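Local coordinates for peptidoglycan synthase activator LpoP (Pseudomonas aeruginosa, PDB 6W5Q), which probably activates a peptidoglycan synthase in cell-wall assembly, this chain being the globular, TPR-type C-terminal domain of the lipoprotein, at residues Ala45-Gln50 / Leu76-Gly81; Gln70-Gly75 / Ala87-Leu92. One frame throughout, in Å; residues are numbered along the deposited sequence.

Interaction 1. Residues Ala45-Gln50 / Leu76-Gly81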
# COMPACT_ATOMS: atom_id res chain seq x y z
N ALA A 45 5.92 7.58 -11.34
CA ALA A 45 4.71 8.15 -10.74
C ALA A 45 4.93 8.27 -9.25
O ALA A 45 4.42 7.46 -8.46
CB ALA A 45 3.50 7.28 -11.07
N PRO A 46 5.70 9.28 -8.82
CA PRO A 46 6.03 9.39 -7.39
C PRO A 46 4.83 9.71 -6.50
O PRO A 46 4.94 9.60 -5.27
CB PRO A 46 7.06 10.53 -7.35
CG PRO A 46 6.65 11.41 -8.51
CD PRO A 46 6.15 10.46 -9.58
N ARG A 47 3.69 10.10 -7.09
CA ARG A 47 2.54 10.60 -6.35
C ARG A 47 1.31 9.74 -6.58
O ARG A 47 0.19 10.16 -6.28
CB ARG A 47 2.28 12.07 -6.74
CG ARG A 47 1.27 12.86 -5.90
CD ARG A 47 0.10 13.38 -6.76
NE ARG A 47 -0.93 14.07 -5.97
CZ ARG A 47 -2.15 13.60 -5.71
NH1 ARG A 47 -3.01 14.31 -4.99
NH2 ARG A 47 -2.52 12.41 -6.17
N GLU A 48 1.48 8.53 -7.12
CA GLU A 48 0.36 7.66 -7.43
C GLU A 48 -0.03 6.86 -6.19
O GLU A 48 0.74 5.97 -5.78
CB GLU A 48 0.69 6.73 -8.60
CG GLU A 48 -0.38 5.68 -8.95
CD GLU A 48 -1.79 6.24 -9.14
OE1 GLU A 48 -2.62 6.11 -8.20
OE2 GLU A 48 -2.07 6.80 -10.22
N PRO A 49 -1.18 7.12 -5.57
CA PRO A 49 -1.55 6.34 -4.37
C PRO A 49 -1.73 4.86 -4.66
O PRO A 49 -1.48 4.03 -3.77
CB PRO A 49 -2.84 7.01 -3.90
CG PRO A 49 -3.30 7.88 -5.05
CD PRO A 49 -2.10 8.22 -5.86
N GLN A 50 -2.15 4.50 -5.87
CA GLN A 50 -2.31 3.08 -6.17
C GLN A 50 -0.97 2.35 -6.17
O GLN A 50 -0.90 1.19 -5.76
CB GLN A 50 -3.04 2.90 -7.50
CG GLN A 50 -4.57 3.08 -7.40
CD GLN A 50 -5.32 1.76 -7.44
OE1 GLN A 50 -4.83 0.74 -6.94
NE2 GLN A 50 -6.51 1.76 -8.05
N LEU A 76 -2.23 7.66 1.34
CA LEU A 76 -3.47 8.31 1.78
C LEU A 76 -3.45 9.81 1.50
O LEU A 76 -4.43 10.37 1.01
CB LEU A 76 -3.66 8.04 3.27
CG LEU A 76 -5.01 8.03 3.94
CD1 LEU A 76 -6.05 7.29 3.13
CD2 LEU A 76 -4.81 7.36 5.27
N SER A 77 -2.34 10.49 1.78
CA SER A 77 -2.28 11.92 1.52
C SER A 77 -2.45 12.26 0.04
O SER A 77 -2.76 13.41 -0.29
CB SER A 77 -0.98 12.50 2.06
OG SER A 77 0.15 11.81 1.56
N TYR A 78 -2.23 11.31 -0.87
CA TYR A 78 -2.41 11.53 -2.30
C TYR A 78 -3.74 10.99 -2.80
O TYR A 78 -4.06 11.14 -3.98
CB TYR A 78 -1.28 10.87 -3.10
CG TYR A 78 0.15 11.11 -2.63
CD1 TYR A 78 0.51 12.27 -1.95
CD2 TYR A 78 1.14 10.18 -2.91
CE1 TYR A 78 1.82 12.47 -1.54
CE2 TYR A 78 2.45 10.37 -2.51
CZ TYR A 78 2.78 11.52 -1.82
OH TYR A 78 4.09 11.70 -1.42
N ALA A 79 -4.50 10.35 -1.93
CA ALA A 79 -5.71 9.64 -2.29
C ALA A 79 -6.95 10.50 -2.14
O ALA A 79 -8.06 9.97 -2.16
CB ALA A 79 -5.85 8.38 -1.43
N ASN A 80 -6.79 11.82 -1.99
CA ASN A 80 -7.93 12.69 -1.71
C ASN A 80 -8.98 12.61 -2.80
O ASN A 80 -8.66 12.67 -3.99
CB ASN A 80 -7.46 14.13 -1.53
CG ASN A 80 -7.29 14.50 -0.07
OD1 ASN A 80 -7.18 13.63 0.80
ND2 ASN A 80 -7.29 15.80 0.22
N GLY A 81 -10.24 12.47 -2.39
CA GLY A 81 -11.32 12.29 -3.34
C GLY A 81 -11.26 10.97 -4.07
O GLY A 81 -11.61 10.91 -5.26
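Arg47 lies across one face of Tyr78, its CG over the ring. Arg47 CG, anti to its own backbone N (chi1 -169°), makes a CH-pi contact there, with Arg47 CG 4.0 Å from the centroid of the Tyr78 ring. The approach is steep, 15° off the ring normal. Beyond CG the arginine chain bends, and the guanidinium comes to rest with Tyr78 CB above one of its faces. Arg47 NH2 then gives a weak hydrogen bond of 3.0 Å to Tyr78 O, angled at 125°. The main chain of Arg47 adds to the contact, Arg47 O lying 3.5 Å from Tyr78 CD2.

Pro49 adds apolar contacts. Pro49 CG comes within 3.5 Å of Tyr78 O, the same carbonyl that Arg47 approaches, while Pro49 CD rests against Tyr78 CB and Pro49 CB meets Ala79 CB at 4.1 Å.

Further out, the hydroxyl of Tyr78 is hydrogen-bonded to Arg74 NH1, which ties the far end of the ring back to its own helix. In segment 45-50, a type I turn from Ala45 to Glu48 leads into helix 49-61. Glu48 is its N-cap: Glu48 OE1 accepts from Gln50 N at 2.9 Å in a nearly straight bond, using the anti lone pair, a capping bond at the start of the helix, which includes Pro49. Thus the start of helix 49-61 packs beside the C-terminal end of helix 65-78, as expected at the open end of a helical hairpin in a tetratricopeptide-repeat fold.

Interaction 2. Residues Gln70-Gly75 / Ala87-Leu92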
# COMPACT_ATOMS: atom_id res chain seq x y z
N GLN A 70 3.81 3.52 7.01
CA GLN A 70 4.20 4.85 6.55
C GLN A 70 3.98 5.02 5.05
O GLN A 70 3.59 6.09 4.59
CB GLN A 70 5.66 5.12 6.91
CG GLN A 70 5.91 5.00 8.39
CD GLN A 70 5.06 5.96 9.21
OE1 GLN A 70 4.68 5.63 10.32
NE2 GLN A 70 4.83 7.17 8.70
N VAL A 71 4.23 3.97 4.28
CA VAL A 71 3.93 4.02 2.85
C VAL A 71 2.44 4.21 2.64
O VAL A 71 2.01 5.06 1.85
CB VAL A 71 4.44 2.76 2.14
CG1 VAL A 71 4.03 2.79 0.65
CG2 VAL A 71 5.93 2.62 2.33
N ALA A 72 1.62 3.42 3.34
CA ALA A 72 0.18 3.54 3.20
C ALA A 72 -0.32 4.91 3.67
O ALA A 72 -1.24 5.49 3.08
CB ALA A 72 -0.53 2.42 3.97
N ARG A 73 0.29 5.43 4.75
CA ARG A 73 -0.11 6.74 5.24
C ARG A 73 0.29 7.82 4.26
O ARG A 73 -0.39 8.85 4.14
CB ARG A 73 0.51 7.00 6.62
CG ARG A 73 -0.27 6.39 7.76
CD ARG A 73 -0.26 7.30 8.99
NE ARG A 73 -1.42 7.10 9.88
CZ ARG A 73 -1.42 6.24 10.90
NH1 ARG A 73 -0.34 5.52 11.13
NH2 ARG A 73 -2.48 6.09 11.66
N ARG A 74 1.38 7.60 3.53
CA ARG A 74 1.75 8.53 2.48
C ARG A 74 0.78 8.43 1.30
O ARG A 74 0.29 9.44 0.81
CB ARG A 74 3.21 8.30 2.05
CG ARG A 74 3.75 9.41 1.17
CD ARG A 74 5.26 9.49 1.20
NE ARG A 74 5.91 8.31 0.65
CZ ARG A 74 6.18 8.16 -0.65
NH1 ARG A 74 5.85 9.10 -1.53
NH2 ARG A 74 6.77 7.05 -1.06
N GLY A 75 0.50 7.21 0.84
CA GLY A 75 -0.49 7.05 -0.23
C GLY A 75 -1.79 7.76 0.09
O GLY A 75 -2.38 8.43 -0.78
N ALA A 87 -10.35 3.92 1.80
CA ALA A 87 -10.81 2.79 2.60
C ALA A 87 -9.80 1.65 2.57
O ALA A 87 -9.43 1.09 3.61
CB ALA A 87 -12.18 2.31 2.10
N GLY A 88 -9.33 1.30 1.38
CA GLY A 88 -8.31 0.26 1.27
C GLY A 88 -7.06 0.60 2.06
O GLY A 88 -6.53 -0.24 2.81
N LEU A 89 -6.56 1.83 1.92
CA LEU A 89 -5.33 2.22 2.61
C LEU A 89 -5.52 2.19 4.13
O LEU A 89 -4.65 1.70 4.87
CB LEU A 89 -4.87 3.60 2.11
CG LEU A 89 -4.24 3.65 0.69
CD1 LEU A 89 -4.36 5.02 0.04
CD2 LEU A 89 -2.75 3.21 0.67
N TRP A 90 -6.67 2.67 4.63
CA TRP A 90 -6.89 2.62 6.07
C TRP A 90 -6.90 1.18 6.59
O TRP A 90 -6.33 0.89 7.64
CB TRP A 90 -8.19 3.34 6.44
CG TRP A 90 -8.03 4.82 6.58
CD1 TRP A 90 -8.71 5.78 5.88
CD2 TRP A 90 -7.16 5.53 7.49
NE1 TRP A 90 -8.31 7.03 6.28
CE2 TRP A 90 -7.36 6.91 7.27
CE3 TRP A 90 -6.23 5.12 8.46
CZ2 TRP A 90 -6.67 7.88 7.98
CZ3 TRP A 90 -5.54 6.11 9.16
CH2 TRP A 90 -5.76 7.47 8.92
N GLU A 91 -7.55 0.26 5.85
CA GLU A 91 -7.52 -1.15 6.25
C GLU A 91 -6.09 -1.67 6.31
O GLU A 91 -5.73 -2.39 7.25
CB GLU A 91 -8.37 -2.00 5.30
CG GLU A 91 -8.23 -3.49 5.57
CD GLU A 91 -8.65 -3.88 7.01
OE1 GLU A 91 -9.50 -3.18 7.61
OE2 GLU A 91 -8.13 -4.90 7.54
N LEU A 92 -5.26 -1.31 5.33
CA LEU A 92 -3.84 -1.65 5.40
C LEU A 92 -3.19 -1.06 6.64
O LEU A 92 -2.35 -1.71 7.28
CB LEU A 92 -3.12 -1.14 4.15
CG LEU A 92 -2.90 -2.12 3.00
CD1 LEU A 92 -4.22 -2.75 2.55
CD2 LEU A 92 -2.17 -1.41 1.83
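Leu89 reaches from helix 83-99 to Ala72 and Gly75 on helix 65-78. Its CB leaves the backbone toward the facing helix, and CG, anti to the carbonyl carbon (chi1 -74°), carries the branch point into the interface. There the two methyls part. Leu89 CD1 lies in van der Waals contact with the Gly75 main chain, 3.8 Å from Gly75 C, where the glycine has no side chain to intervene. Leu89 CD2 turns to Ala72 and lies 3.6 Å from Ala72 O, with Ala72 CB beside it. The small residues Ala72 and Gly75, three positions apart on one face of their helix, thus receive the leucine.

The segments run antiparallel, with axes 9.1 Å apart at closest approach and 159° between their directions, as neighbouring antiparallel helices pack in a tetratricopeptide-repeat domain. One turn on from Leu89, Leu92 CB approaches Ala72 CB at 4.4 Å, and the Leu92 side chain continues onto Tyr53 and Gln57 of helix 49-61.

At the margin, Arg73 and Trp90 both start out pointing away from the opposing helix, yet their ends meet. Arg73 NH2 sits 4.0 Å from Trp90 CZ3, in the plane of the indole and at its edge; the guanidinium plane is turned 80° from that of the indole. Arg73 NH1 is held by a salt bridge to Glu69, while Trp90 also packs on Ala109, Lys112 and Ala113 of helix 103-114.

How the interactions relate
Helix 65-78 is common to both contacts: residues 70-75 serve interaction 2, and 76-81, its last turn with the loop that follows, serves interaction 1. Along the chain the segments alternate, 45-50, 70-75, 76-81 and 87-92. Through the two contacts helix 65-78 touches both the preceding helix, 49-61, and the following one, 83-99. The centres are about 10 Å apart, and the contacts touch directly: Leu76 CD2 lies 3.3 Å from Trp90 CE2, and Pro49 CB lies 3.5 Å from Gly75 O. Interaction 2 is buried near the middle of the chain, interaction 1 partly buried at the helix ends. Together they join three successive helices of the all-helical, tetratricopeptide-like domain.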